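PDB 4RF6: arginine kinase from Anthopleura japonica, which catalyses the reversible transfer of phosphate from ATP to L-arginine, giving N(omega)-phospho-L-arginine and ADP. Local coordinates for residues A[380-388]-A[416-426]; A[660-669]-A[683-691]. One frame throughout, in Å; residues are numbered along the deposited sequence. Where two conformers were deposited one is given.

Contact 1 (A[380-388]-A[416-426]); sequences PEVKSLLRK and GVENLDSSCGV
With CG anti to the backbone N (chi1 173°), Leu-386 lays its two methyls against different neighbours in 416-426. CD1 meets CG2 of Val-426 at 3.9 Å, the two side chains crossing at about a right angle. CD2 of Leu-386 lies 3.7 Å from Gly-416 C and also touches CG2 of Val-417. Gly-416 suits this place because a beta carbon there would run into that methyl. Farther out, Val-382 CG2 packs across Leu-420 CD2, a smaller apolar patch near the surface.

The backbones are joined where the helix starts. Leu-385 N donates to Ser-423 O at 2.9 Å, and Leu-386 N donates to Cys-424 O at 3.1 Å with a more bent N-H...O angle of 140°. These amides belong to the first turn of the helix, so the loop carbonyls satisfy donors that have no earlier helical turn to pair with. Ser-384 is the N-cap: its OG accepts from Arg-387 N at 3.2 Å. The same hydroxyl is 2.7 Å from a water that donates to Gly-416 O, and this water links the cap to the last turn of helix 409-418. Ile-413 and Leu-377 add further apolar cover to Leu-386.

The whole is a serine-capped helix start docked on the loop after another helix, within the small helical N-terminal domain of a phosphagen kinase.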
ATOM      1  N   PRO A 380     -19.646  32.770  -5.709  1.00 76.86           N
ATOM      2  CA  PRO A 380     -21.056  32.778  -5.301  1.00 77.64           C
ATOM      3  C   PRO A 380     -21.765  31.427  -5.384  1.00 77.98           C
ATOM      4  O   PRO A 380     -22.372  31.031  -4.396  1.00 78.23           O
ATOM      5  CB  PRO A 380     -21.682  33.780  -6.269  1.00 77.91           C
ATOM      6  CG  PRO A 380     -20.594  34.765  -6.489  1.00 78.51           C
ATOM      7  CD  PRO A 380     -19.320  33.949  -6.532  1.00 77.90           C
ATOM      8  N   GLU A 381     -21.687  30.731  -6.516  1.00 78.99           N
ATOM      9  CA  GLU A 381     -22.470  29.504  -6.693  1.00 78.98           C
ATOM     10  C   GLU A 381     -21.927  28.258  -5.985  1.00 74.83           C
ATOM     11  O   GLU A 381     -22.421  27.148  -6.206  1.00 75.38           O
ATOM     12  CB  GLU A 381     -22.725  29.210  -8.172  1.00 82.90           C
ATOM     13  CG  GLU A 381     -23.979  29.877  -8.721  1.00 85.84           C
ATOM     14  CD  GLU A 381     -24.509  29.183  -9.959  1.00 87.38           C
ATOM     15  OE1 GLU A 381     -24.167  29.620 -11.077  1.00 88.50           O
ATOM     16  OE2 GLU A 381     -25.264  28.200  -9.810  1.00 87.04           O
ATOM     17  N   VAL A 382     -20.918  28.440  -5.138  1.00 69.30           N
ATOM     18  CA  VAL A 382     -20.462  27.368  -4.254  1.00 62.53           C
ATOM     19  C   VAL A 382     -21.306  27.384  -2.977  1.00 56.59           C
ATOM     20  O   VAL A 382     -21.369  28.399  -2.283  1.00 55.32           O
ATOM     21  CB  VAL A 382     -18.969  27.511  -3.902  1.00 61.19           C
ATOM     22  CG1 VAL A 382     -18.590  26.536  -2.796  1.00 61.17           C
ATOM     23  CG2 VAL A 382     -18.105  27.292  -5.140  1.00 60.37           C
ATOM     24  N   LYS A 383     -21.953  26.262  -2.673  1.00 54.04           N
ATOM     25  CA  LYS A 383     -22.930  26.219  -1.587  1.00 51.64           C
ATOM     26  C   LYS A 383     -22.614  25.205  -0.487  1.00 45.38           C
ATOM     27  O   LYS A 383     -23.503  24.797   0.262  1.00 45.44           O
ATOM     28  CB  LYS A 383     -24.327  25.967  -2.150  1.00 55.31           C
ATOM     29  CG  LYS A 383     -24.781  27.049  -3.103  1.00 60.00           C
ATOM     30  CD  LYS A 383     -24.856  28.396  -2.397  1.00 63.96           C
ATOM     31  CE  LYS A 383     -24.903  29.545  -3.393  1.00 66.29           C
ATOM     32  NZ  LYS A 383     -26.057  29.448  -4.327  1.00 67.93           N
ATOM     33  N   SER A 384     -21.352  24.807  -0.384  1.00 41.61           N
ATOM     34  CA  SER A 384     -20.924  23.916   0.693  1.00 38.53           C
ATOM     35  C   SER A 384     -21.044  24.613   2.050  1.00 35.33           C
ATOM     36  O   SER A 384     -21.015  25.845   2.129  1.00 32.78           O
ATOM     37  CB  SER A 384     -19.482  23.470   0.471  1.00 37.89           C
ATOM     38  OG  SER A 384     -18.592  24.568   0.560  1.00 37.06           O
ATOM     39  N   LEU A 385     -21.193  23.828   3.114  1.00 33.68           N
ATOM     40  CA  LEU A 385     -21.229  24.383   4.466  1.00 32.80           C
ATOM     41  C   LEU A 385     -19.870  24.994   4.809  1.00 29.15           C
ATOM     42  O   LEU A 385     -19.771  25.891   5.651  1.00 29.11           O
ATOM     43  CB  LEU A 385     -21.590  23.301   5.485  1.00 32.25           C
ATOM     44  CG  LEU A 385     -22.941  22.606   5.317  1.00 33.11           C
ATOM     45  CD1 LEU A 385     -23.094  21.471   6.306  1.00 34.25           C
ATOM     46  CD2 LEU A 385     -24.074  23.597   5.486  1.00 33.34           C
ATOM     47  N   LEU A 386     -18.827  24.487   4.155  1.00 27.62           N
ATOM     48  CA  LEU A 386     -17.482  25.032   4.290  1.00 32.17           C
ATOM     49  C   LEU A 386     -17.472  26.508   3.925  1.00 37.30           C
ATOM     50  O   LEU A 386     -17.008  27.351   4.698  1.00 38.46           O
ATOM     51  CB  LEU A 386     -16.501  24.268   3.397  1.00 29.08           C
ATOM     52  CG  LEU A 386     -15.090  24.850   3.307  1.00 30.11           C
ATOM     53  CD1 LEU A 386     -14.457  24.923   4.693  1.00 28.27           C
ATOM     54  CD2 LEU A 386     -14.206  24.042   2.348  1.00 26.14           C
ATOM     55  N   ARG A 387     -17.991  26.816   2.741  1.00 37.66           N
ATOM     56  CA  ARG A 387     -18.049  28.188   2.258  1.00 38.95           C
ATOM     57  C   ARG A 387     -18.936  29.027   3.173  1.00 37.09           C
ATOM     58  O   ARG A 387     -18.623  30.180   3.476  1.00 37.36           O
ATOM     59  CB  ARG A 387     -18.600  28.201   0.828  1.00 44.81           C
ATOM     60  CG  ARG A 387     -18.388  29.501   0.056  1.00 50.13           C
ATOM     61  CD  ARG A 387     -19.418  30.563   0.409  1.00 54.35           C
ATOM     62  NE  ARG A 387     -19.403  31.686  -0.519  1.00 60.04           N
ATOM     63  CZ  ARG A 387     -20.257  31.821  -1.529  1.00 62.75           C
ATOM     64  NH1 ARG A 387     -21.192  30.902  -1.734  1.00 63.18           N
ATOM     65  NH2 ARG A 387     -20.175  32.876  -2.325  1.00 63.20           N
ATOM     66  N   LYS A 388     -20.049  28.440   3.601  1.00 33.83           N
ATOM     67  CA  LYS A 388     -21.027  29.142   4.420  1.00 34.49           C
ATOM     68  C   LYS A 388     -20.425  29.653   5.725  1.00 35.44           C
ATOM     69  O   LYS A 388     -20.748  30.754   6.174  1.00 33.86           O
ATOM     70  CB  LYS A 388     -22.225  28.232   4.718  1.00 33.47           C
ATOM     71  CG  LYS A 388     -23.352  28.916   5.490  1.00 34.06           C
ATOM     72  CD  LYS A 388     -24.555  28.001   5.637  1.00 32.73           C
ATOM     73  CE  LYS A 388     -25.705  28.719   6.321  1.00 35.37           C
ATOM     74  NZ  LYS A 388     -26.843  27.800   6.608  1.00 37.27           N
ATOM     75  N   GLY A 416     -13.223  19.903   0.628  1.00 21.01           N
ATOM     76  CA  GLY A 416     -14.219  20.881   0.216  1.00 24.04           C
ATOM     77  C   GLY A 416     -13.610  21.976  -0.640  1.00 26.76           C
ATOM     78  O   GLY A 416     -14.307  22.633  -1.419  1.00 29.87           O
ATOM     79  N   VAL A 417     -12.304  22.179  -0.487  1.00 25.24           N
ATOM     80  CA  VAL A 417     -11.574  23.120  -1.329  1.00 28.55           C
ATOM     81  C   VAL A 417     -11.274  22.492  -2.698  1.00 32.78           C
ATOM     82  O   VAL A 417     -11.381  23.163  -3.730  1.00 34.44           O
ATOM     83  CB  VAL A 417     -10.286  23.627  -0.641  1.00 28.97           C
ATOM     84  CG1 VAL A 417      -9.417  24.415  -1.611  1.00 28.13           C
ATOM     85  CG2 VAL A 417     -10.632  24.497   0.557  1.00 28.94           C
ATOM     86  N   GLU A 418     -10.924  21.204  -2.709  1.00 29.53           N
ATOM     87  CA  GLU A 418     -10.661  20.497  -3.966  1.00 30.36           C
ATOM     88  C   GLU A 418     -11.945  20.103  -4.695  1.00 28.58           C
ATOM     89  O   GLU A 418     -11.986  20.063  -5.927  1.00 33.74           O
ATOM     90  CB  GLU A 418      -9.793  19.254  -3.729  1.00 32.58           C
ATOM     91  CG  GLU A 418      -8.357  19.557  -3.326  1.00 35.60           C
ATOM     92  CD  GLU A 418      -7.581  20.318  -4.397  1.00 39.01           C
ATOM     93  OE1 GLU A 418      -7.894  20.162  -5.596  1.00 40.53           O
ATOM     94  OE2 GLU A 418      -6.655  21.067  -4.027  1.00 38.87           O
ATOM     95  N   ASN A 419     -12.990  19.806  -3.931  1.00 25.68           N
ATOM     96  CA  ASN A 419     -14.279  19.456  -4.509  1.00 27.21           C
ATOM     97  C   ASN A 419     -15.340  20.517  -4.200  1.00 31.90           C
ATOM     98  O   ASN A 419     -16.105  20.382  -3.244  1.00 30.50           O
ATOM     99  CB  ASN A 419     -14.733  18.078  -4.018  1.00 26.86           C
ATOM    100  CG  ASN A 419     -13.738  16.979  -4.358  1.00 30.42           C
ATOM    101  OD1 ASN A 419     -13.760  16.425  -5.461  1.00 30.13           O
ATOM    102  ND2 ASN A 419     -12.858  16.661  -3.412  1.00 29.50           N
ATOM    103  N   LEU A 420     -15.382  21.558  -5.030  1.00 35.51           N
ATOM    104  CA  LEU A 420     -16.262  22.713  -4.835  1.00 37.82           C
ATOM    105  C   LEU A 420     -17.733  22.327  -4.691  1.00 38.18           C
ATOM    106  O   LEU A 420     -18.517  23.050  -4.070  1.00 38.88           O
ATOM    107  CB  LEU A 420     -16.104  23.694  -5.999  1.00 38.92           C
ATOM    108  CG  LEU A 420     -14.702  24.230  -6.280  1.00 41.92           C
ATOM    109  CD1 LEU A 420     -14.401  24.253  -7.772  1.00 43.83           C
ATOM    110  CD2 LEU A 420     -14.558  25.617  -5.703  1.00 43.38           C
ATOM    111  N   ASP A 421     -18.096  21.183  -5.261  1.00 39.73           N
ATOM    112  CA  ASP A 421     -19.477  20.718  -5.260  1.00 37.68           C
ATOM    113  C   ASP A 421     -19.798  19.819  -4.065  1.00 33.94           C
ATOM    114  O   ASP A 421     -20.800  19.097  -4.078  1.00 32.29           O
ATOM    115  CB  ASP A 421     -19.769  19.955  -6.552  1.00 40.20           C
ATOM    116  CG  ASP A 421     -19.148  18.567  -6.558  1.00 44.15           C
ATOM    117  OD1 ASP A 421     -17.923  18.455  -6.330  1.00 43.44           O
ATOM    118  OD2 ASP A 421     -19.895  17.587  -6.770  1.00 45.81           O
ATOM    119  N   SER A 422     -18.946  19.843  -3.045  1.00 34.60           N
ATOM    120  CA  SER A 422     -19.211  19.071  -1.834  1.00 35.77           C
ATOM    121  C   SER A 422     -20.390  19.699  -1.098  1.00 36.16           C
ATOM    122  O   SER A 422     -20.652  20.897  -1.244  1.00 33.08           O
ATOM    123  CB  SER A 422     -17.990  19.057  -0.911  1.00 37.00           C
ATOM    124  OG  SER A 422     -16.775  19.047  -1.639  1.00 37.80           O
ATOM    125  N   SER A 423     -21.097  18.896  -0.307  1.00 35.98           N
ATOM    126  CA  SER A 423     -22.180  19.407   0.524  1.00 38.53           C
ATOM    127  C   SER A 423     -21.617  20.004   1.808  1.00 37.99           C
ATOM    128  O   SER A 423     -21.922  21.143   2.169  1.00 38.14           O
ATOM    129  CB  SER A 423     -23.169  18.294   0.868  1.00 41.15           C
ATOM    130  OG  SER A 423     -23.910  17.896  -0.267  1.00 44.08           O
ATOM    131  N   CYS A 424     -20.801  19.214   2.495  1.00 37.60           N
ATOM    132  CA  CYS A 424     -20.172  19.649   3.733  0.61 36.37           C
ATOM    133  C   CYS A 424     -18.798  20.231   3.424  1.00 33.47           C
ATOM    134  O   CYS A 424     -18.602  21.449   3.477  1.00 33.89           O
ATOM    135  CB  CYS A 424     -20.049  18.473   4.702  0.61 36.40           C
ATOM    136  SG  CYS A 424     -21.573  17.506   4.884  0.61 64.80           S
ATOM    137  N   GLY A 425     -17.855  19.355   3.097  1.00 29.38           N
ATOM    138  CA  GLY A 425     -16.534  19.789   2.696  1.00 28.25           C
ATOM    139  C   GLY A 425     -15.533  19.810   3.828  1.00 25.45           C
ATOM    140  O   GLY A 425     -14.409  20.292   3.655  1.00 27.43           O
ATOM    141  N   VAL A 426     -15.935  19.297   4.990  1.00 18.49           N
ATOM    142  CA  VAL A 426     -15.043  19.273   6.147  1.00 18.03           C
ATOM    143  C   VAL A 426     -14.942  17.884   6.765  1.00 21.01           C
ATOM    144  O   VAL A 426     -15.954  17.242   7.071  1.00 18.12           O
ATOM    145  CB  VAL A 426     -15.460  20.296   7.208  1.00 16.03           C
ATOM    146  CG1 VAL A 426     -14.393  20.404   8.281  1.00 14.13           C
ATOM    147  CG2 VAL A 426     -15.649  21.657   6.563  1.00 21.56           C
TER
HETATM  148  O   HOH W   1     -16.724  23.517  -1.046  1.00 37.27           O

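Contact 2 (A[660-669]-A[683-691]); sequences DEFHIQARGI and VFDISNRRR
Ile-664, Ala-666 and Ile-686 form the apolar centre on one face of two antiparallel strands. Ile-664 CD1 reaches Ile-686 CG2 at 3.9 Å, and Ile-686 CD1 lies 4.1 Å from Ala-666 CB. The branched residues fill the side covered by helix 696-714, where Met-703 and Leu-710 meet them; the small Ala-666 fits beside its larger cross-strand partner.

Backbone bonds join the strands: Gln-665 and Ser-687 form a reciprocal hydrogen-bonded pair, and Arg-667 N donates to Asp-685 O at 2.7 Å. On the other face, Gln-665 runs extended past CG, and its NE2 makes a weak 3.4 Å bond to Ser-687 OG. Asp-685 directs its carboxylate to Arg-639 of the adjoining strand.

At the polar edge the guanidinium of Arg-690 lies flat on the His-663 ring, planes 10° apart and centres separated by 3.6 Å, a match of two flat groups. Its extended chain lays CD over the same ring face in a CH-pi contact. Bends in the Arg-689 chain bring its guanidinium to 660-669, where NH2 makes a long salt bridge of 3.7 Å to Asp-660 OD1 and NE donates to a water shared with Ile-664 O, a reach that suits arginine.

This is an antiparallel beta-hairpin: strand 664-668 is outermost in the eight-stranded catalytic-domain sheet of phosphagen kinases, and the long, partly unmodelled connection is probably the family's mobile active-site loop.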
ATOM      1  N   ASP A 660     -42.732  12.580  10.238  1.00 25.11           N
ATOM      2  CA  ASP A 660     -42.259  13.745  10.985  1.00 29.20           C
ATOM      3  C   ASP A 660     -42.186  13.483  12.492  1.00 26.60           C
ATOM      4  O   ASP A 660     -41.216  13.867  13.144  1.00 21.14           O
ATOM      5  CB  ASP A 660     -43.125  14.977  10.694  1.00 31.90           C
ATOM      6  CG  ASP A 660     -42.871  15.561   9.313  1.00 36.71           C
ATOM      7  OD1 ASP A 660     -41.838  15.220   8.697  1.00 36.08           O
ATOM      8  OD2 ASP A 660     -43.708  16.366   8.846  1.00 39.90           O
ATOM      9  N   GLU A 661     -43.209  12.838  13.046  1.00 26.35           N
ATOM     10  CA  GLU A 661     -43.201  12.532  14.473  1.00 25.16           C
ATOM     11  C   GLU A 661     -42.037  11.603  14.826  1.00 22.63           C
ATOM     12  O   GLU A 661     -41.356  11.794  15.841  1.00 23.91           O
ATOM     13  CB  GLU A 661     -44.526  11.902  14.919  1.00 23.86           C
ATOM     14  CG  GLU A 661     -44.450  11.297  16.316  1.00 27.12           C
ATOM     15  CD  GLU A 661     -45.808  11.011  16.938  1.00 32.65           C
ATOM     16  OE1 GLU A 661     -46.805  10.885  16.192  1.00 33.23           O
ATOM     17  OE2 GLU A 661     -45.869  10.911  18.184  1.00 31.69           O
ATOM     18  N   PHE A 662     -41.800  10.605  13.979  1.00 19.34           N
ATOM     19  CA  PHE A 662     -40.811   9.578  14.293  1.00 20.26           C
ATOM     20  C   PHE A 662     -39.457   9.770  13.614  1.00 20.66           C
ATOM     21  O   PHE A 662     -38.580   8.902  13.701  1.00 20.98           O
ATOM     22  CB  PHE A 662     -41.393   8.187  14.025  1.00 19.98           C
ATOM     23  CG  PHE A 662     -42.542   7.852  14.923  1.00 22.81           C
ATOM     24  CD1 PHE A 662     -42.319   7.565  16.262  1.00 22.90           C
ATOM     25  CD2 PHE A 662     -43.846   7.868  14.449  1.00 22.44           C
ATOM     26  CE1 PHE A 662     -43.374   7.274  17.109  1.00 23.20           C
ATOM     27  CE2 PHE A 662     -44.906   7.577  15.291  1.00 24.69           C
ATOM     28  CZ  PHE A 662     -44.665   7.282  16.623  1.00 24.41           C
ATOM     29  N   HIS A 663     -39.296  10.918  12.963  1.00 18.90           N
ATOM     30  CA  HIS A 663     -38.024  11.321  12.373  1.00 18.81           C
ATOM     31  C   HIS A 663     -37.474  10.277  11.410  1.00 21.62           C
ATOM     32  O   HIS A 663     -36.277   9.978  11.417  1.00 22.66           O
ATOM     33  CB  HIS A 663     -37.003  11.646  13.471  1.00 19.02           C
ATOM     34  CG  HIS A 663     -37.557  12.497  14.570  1.00 22.67           C
ATOM     35  ND1 HIS A 663     -38.238  13.671  14.326  1.00 23.43           N
ATOM     36  CD2 HIS A 663     -37.541  12.343  15.916  1.00 28.26           C
ATOM     37  CE1 HIS A 663     -38.620  14.201  15.475  1.00 25.79           C
ATOM     38  NE2 HIS A 663     -38.208  13.416  16.454  1.00 28.83           N
ATOM     39  N   ILE A 664     -38.367   9.726  10.591  1.00 22.23           N
ATOM     40  CA  ILE A 664     -37.992   8.781   9.548  1.00 23.50           C
ATOM     41  C   ILE A 664     -38.338   9.360   8.175  1.00 26.04           C
ATOM     42  O   ILE A 664     -39.109  10.320   8.074  1.00 26.02           O
ATOM     43  CB  ILE A 664     -38.664   7.409   9.755  1.00 21.67           C
ATOM     44  CG1 ILE A 664     -40.187   7.549   9.848  1.00 23.22           C
ATOM     45  CG2 ILE A 664     -38.136   6.744  11.024  1.00 19.70           C
ATOM     46  CD1 ILE A 664     -40.906   6.219  10.061  1.00 22.45           C
ATOM     47  N   GLN A 665     -37.745   8.791   7.127  1.00 24.07           N
ATOM     48  CA  GLN A 665     -37.973   9.249   5.763  1.00 28.36           C
ATOM     49  C   GLN A 665     -38.057   8.023   4.864  1.00 30.19           C
ATOM     50  O   GLN A 665     -37.384   7.017   5.105  1.00 30.87           O
ATOM     51  CB  GLN A 665     -36.830  10.158   5.302  1.00 28.66           C
ATOM     52  CG  GLN A 665     -35.477   9.458   5.286  1.00 31.25           C
ATOM     53  CD  GLN A 665     -34.333  10.381   4.921  1.00 38.80           C
ATOM     54  OE1 GLN A 665     -34.535  11.443   4.326  1.00 41.88           O
ATOM     55  NE2 GLN A 665     -33.114   9.977   5.278  1.00 37.15           N
ATOM     56  N   ALA A 666     -38.890   8.091   3.833  1.00 34.83           N
ATOM     57  CA  ALA A 666     -39.065   6.944   2.954  1.00 39.65           C
ATOM     58  C   ALA A 666     -38.531   7.260   1.569  1.00 45.07           C
ATOM     59  O   ALA A 666     -38.853   8.305   1.005  1.00 48.26           O
ATOM     60  CB  ALA A 666     -40.528   6.545   2.881  1.00 40.35           C
ATOM     61  N   ARG A 667     -37.712   6.366   1.024  1.00 47.58           N
ATOM     62  CA  ARG A 667     -37.225   6.518  -0.346  1.00 52.21           C
ATOM     63  C   ARG A 667     -37.387   5.211  -1.128  1.00 52.51           C
ATOM     64  O   ARG A 667     -37.368   4.122  -0.549  1.00 50.26           O
ATOM     65  CB  ARG A 667     -35.781   7.035  -0.366  1.00 55.67           C
ATOM     66  CG  ARG A 667     -35.612   8.343   0.402  1.00 60.62           C
ATOM     67  CD  ARG A 667     -34.438   9.184  -0.078  1.00 65.90           C
ATOM     68  NE  ARG A 667     -34.737  10.614   0.018  1.00 70.00           N
ATOM     69  CZ  ARG A 667     -33.823  11.572   0.152  1.00 72.82           C
ATOM     70  NH1 ARG A 667     -32.535  11.261   0.220  1.00 72.73           N
ATOM     71  NH2 ARG A 667     -34.197  12.844   0.225  1.00 73.73           N
ATOM     72  N   GLY A 668     -37.554   5.324  -2.443  1.00 56.31           N
ATOM     73  CA  GLY A 668     -38.004   4.197  -3.244  1.00 57.98           C
ATOM     74  C   GLY A 668     -36.945   3.257  -3.787  1.00 59.05           C
ATOM     75  O   GLY A 668     -35.782   3.629  -3.948  1.00 57.76           O
ATOM     76  N   ILE A 669     -37.361   2.025  -4.065  1.00 63.15           N
ATOM     77  CA  ILE A 669     -36.509   1.040  -4.720  1.00 65.35           C
ATOM     78  C   ILE A 669     -37.259   0.386  -5.876  1.00 69.07           C
ATOM     79  O   ILE A 669     -38.107   1.014  -6.514  1.00 71.06           O
ATOM     80  CB  ILE A 669     -36.030  -0.051  -3.744  1.00 62.93           C
ATOM     81  CG1 ILE A 669     -35.339   0.575  -2.532  1.00 59.89           C
ATOM     82  CG2 ILE A 669     -35.093  -1.028  -4.446  1.00 63.49           C
ATOM     83  CD1 ILE A 669     -35.100  -0.392  -1.398  1.00 58.18           C
ATOM     84  N   VAL A 683     -41.287  -1.218  -3.159  1.00 44.00           N
ATOM     85  CA  VAL A 683     -40.550  -1.384  -1.917  1.00 40.47           C
ATOM     86  C   VAL A 683     -39.964  -0.023  -1.607  1.00 35.85           C
ATOM     87  O   VAL A 683     -39.353   0.613  -2.472  1.00 31.03           O
ATOM     88  CB  VAL A 683     -39.421  -2.424  -2.032  1.00 43.01           C
ATOM     89  CG1 VAL A 683     -38.553  -2.401  -0.787  1.00 43.94           C
ATOM     90  CG2 VAL A 683     -39.996  -3.821  -2.248  1.00 45.00           C
ATOM     91  N   PHE A 684     -40.178   0.435  -0.380  1.00 36.17           N
ATOM     92  CA  PHE A 684     -39.660   1.720   0.048  1.00 37.24           C
ATOM     93  C   PHE A 684     -38.552   1.475   1.060  1.00 35.52           C
ATOM     94  O   PHE A 684     -38.643   0.559   1.884  1.00 35.47           O
ATOM     95  CB  PHE A 684     -40.766   2.565   0.687  1.00 40.57           C
ATOM     96  CG  PHE A 684     -41.864   2.975  -0.265  1.00 46.86           C
ATOM     97  CD1 PHE A 684     -42.021   4.305  -0.621  1.00 49.16           C
ATOM     98  CD2 PHE A 684     -42.750   2.039  -0.785  1.00 49.69           C
ATOM     99  CE1 PHE A 684     -43.029   4.698  -1.486  1.00 51.61           C
ATOM    100  CE2 PHE A 684     -43.763   2.422  -1.656  1.00 52.04           C
ATOM    101  CZ  PHE A 684     -43.902   3.756  -2.005  1.00 52.24           C
ATOM    102  N   ASP A 685     -37.493   2.274   0.980  1.00 33.25           N
ATOM    103  CA  ASP A 685     -36.484   2.279   2.025  1.00 33.69           C
ATOM    104  C   ASP A 685     -36.924   3.268   3.087  1.00 29.91           C
ATOM    105  O   ASP A 685     -36.998   4.469   2.825  1.00 29.16           O
ATOM    106  CB  ASP A 685     -35.123   2.702   1.476  1.00 37.90           C
ATOM    107  CG  ASP A 685     -34.042   2.710   2.546  1.00 43.16           C
ATOM    108  OD1 ASP A 685     -34.048   3.622   3.400  1.00 44.53           O
ATOM    109  OD2 ASP A 685     -33.182   1.807   2.528  1.00 47.02           O
ATOM    110  N   ILE A 686     -37.225   2.764   4.280  1.00 24.57           N
ATOM    111  CA  ILE A 686     -37.516   3.621   5.418  1.00 25.32           C
ATOM    112  C   ILE A 686     -36.250   3.737   6.244  1.00 23.18           C
ATOM    113  O   ILE A 686     -35.715   2.724   6.703  1.00 23.51           O
ATOM    114  CB  ILE A 686     -38.606   3.019   6.310  1.00 26.53           C
ATOM    115  CG1 ILE A 686     -39.738   2.462   5.455  1.00 32.94           C
ATOM    116  CG2 ILE A 686     -39.097   4.058   7.335  1.00 21.73           C
ATOM    117  CD1 ILE A 686     -40.962   3.345   5.399  1.00 37.03           C
ATOM    118  N   SER A 687     -35.764   4.959   6.438  1.00 22.91           N
ATOM    119  CA  SER A 687     -34.539   5.160   7.200  1.00 20.43           C
ATOM    120  C   SER A 687     -34.677   6.283   8.222  1.00 20.01           C
ATOM    121  O   SER A 687     -35.550   7.141   8.102  1.00 19.88           O
ATOM    122  CB  SER A 687     -33.368   5.449   6.256  1.00 23.07           C
ATOM    123  OG  SER A 687     -33.571   6.658   5.548  1.00 23.03           O
ATOM    124  N   ASN A 688     -33.807   6.276   9.227  1.00 19.21           N
ATOM    125  CA  ASN A 688     -33.817   7.321  10.243  1.00 19.21           C
ATOM    126  C   ASN A 688     -33.262   8.635   9.689  1.00 19.97           C
ATOM    127  O   ASN A 688     -32.333   8.632   8.879  1.00 20.10           O
ATOM    128  CB  ASN A 688     -32.985   6.878  11.442  1.00 19.76           C
ATOM    129  CG  ASN A 688     -31.529   6.661  11.075  1.00 22.83           C
ATOM    130  OD1 ASN A 688     -31.195   5.730  10.330  1.00 20.70           O
ATOM    131  ND2 ASN A 688     -30.658   7.526  11.578  1.00 22.25           N
ATOM    132  N   ARG A 689     -33.823   9.756  10.136  1.00 20.93           N
ATOM    133  CA  ARG A 689     -33.357  11.068   9.683  1.00 24.26           C
ATOM    134  C   ARG A 689     -32.256  11.650  10.572  1.00 23.88           C
ATOM    135  O   ARG A 689     -31.398  12.406  10.099  1.00 21.25           O
ATOM    136  CB  ARG A 689     -34.526  12.053   9.589  1.00 29.18           C
ATOM    137  CG  ARG A 689     -35.447  11.830   8.390  1.00 34.18           C
ATOM    138  CD  ARG A 689     -35.661  13.130   7.625  1.00 40.04           C
ATOM    139  NE  ARG A 689     -36.894  13.820   7.999  1.00 44.98           N
ATOM    140  CZ  ARG A 689     -37.035  15.144   8.035  1.00 48.22           C
ATOM    141  NH1 ARG A 689     -36.012  15.935   7.736  1.00 48.82           N
ATOM    142  NH2 ARG A 689     -38.197  15.680   8.381  1.00 48.46           N
ATOM    143  N   ARG A 690     -32.273  11.292  11.854  1.00 16.91           N
ATOM    144  CA  ARG A 690     -31.368  11.912  12.825  1.00 20.34           C
ATOM    145  C   ARG A 690     -30.325  10.948  13.380  1.00 18.22           C
ATOM    146  O   ARG A 690     -30.544   9.730  13.426  1.00 19.92           O
ATOM    147  CB  ARG A 690     -32.160  12.507  13.993  1.00 21.97           C
ATOM    148  CG  ARG A 690     -33.226  13.523  13.612  1.00 24.49           C
ATOM    149  CD  ARG A 690     -33.988  13.968  14.851  1.00 25.96           C
ATOM    150  NE  ARG A 690     -34.841  15.136  14.622  1.00 28.32           N
ATOM    151  CZ  ARG A 690     -35.528  15.757  15.578  1.00 28.07           C
ATOM    152  NH1 ARG A 690     -35.461  15.327  16.832  1.00 26.81           N
ATOM    153  NH2 ARG A 690     -36.276  16.814  15.281  1.00 25.55           N
ATOM    154  N   ARG A 691     -29.198  11.513  13.815  1.00 13.25           N
ATOM    155  CA  ARG A 691     -28.113  10.749  14.424  1.00 15.96           C
ATOM    156  C   ARG A 691     -27.634  11.364  15.738  1.00 18.89           C
ATOM    157  O   ARG A 691     -27.126  10.653  16.613  1.00 16.76           O
ATOM    158  CB  ARG A 691     -26.943  10.610  13.447  1.00 14.72           C
ATOM    159  CG  ARG A 691     -27.206   9.601  12.357  1.00 17.08           C
ATOM    160  CD  ARG A 691     -26.203   9.719  11.236  1.00 22.55           C
ATOM    161  NE  ARG A 691     -26.489   8.768  10.170  1.00 31.55           N
ATOM    162  CZ  ARG A 691     -25.889   8.772   8.986  1.00 37.32           C
ATOM    163  NH1 ARG A 691     -24.969   9.689   8.715  1.00 35.08           N
ATOM    164  NH2 ARG A 691     -26.217   7.863   8.075  1.00 38.99           N
TER
HETATM  165  O   HOH W   2     -33.994   9.635  13.263  1.00 15.82           O
HETATM  166  O   HOH W   3     -39.182  13.005   8.460  1.00 45.36           O

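Overall arrangement
Both contacts belong to the second of two approximate repeats, residues 370-718, but to its different parts: contact 1 to the small helical N-terminal domain, contact 2 to the border of the large catalytic sheet. Both segments of contact 1 precede those of contact 2 in the sequence. Their centres are about 26 Å apart, and their nearest atoms about 9 Å, without touching. Thr-632 lies between them, its side chain packing against Cys-424 of contact 1 and its carbonyl oxygen accepting from Arg-691 of contact 2. Contact 1 is away from any known site; the end of 660-669 matches by sequence a segment predicted to bind ATP in the first repeat, so contact 2 probably borders the active-site loop of the second.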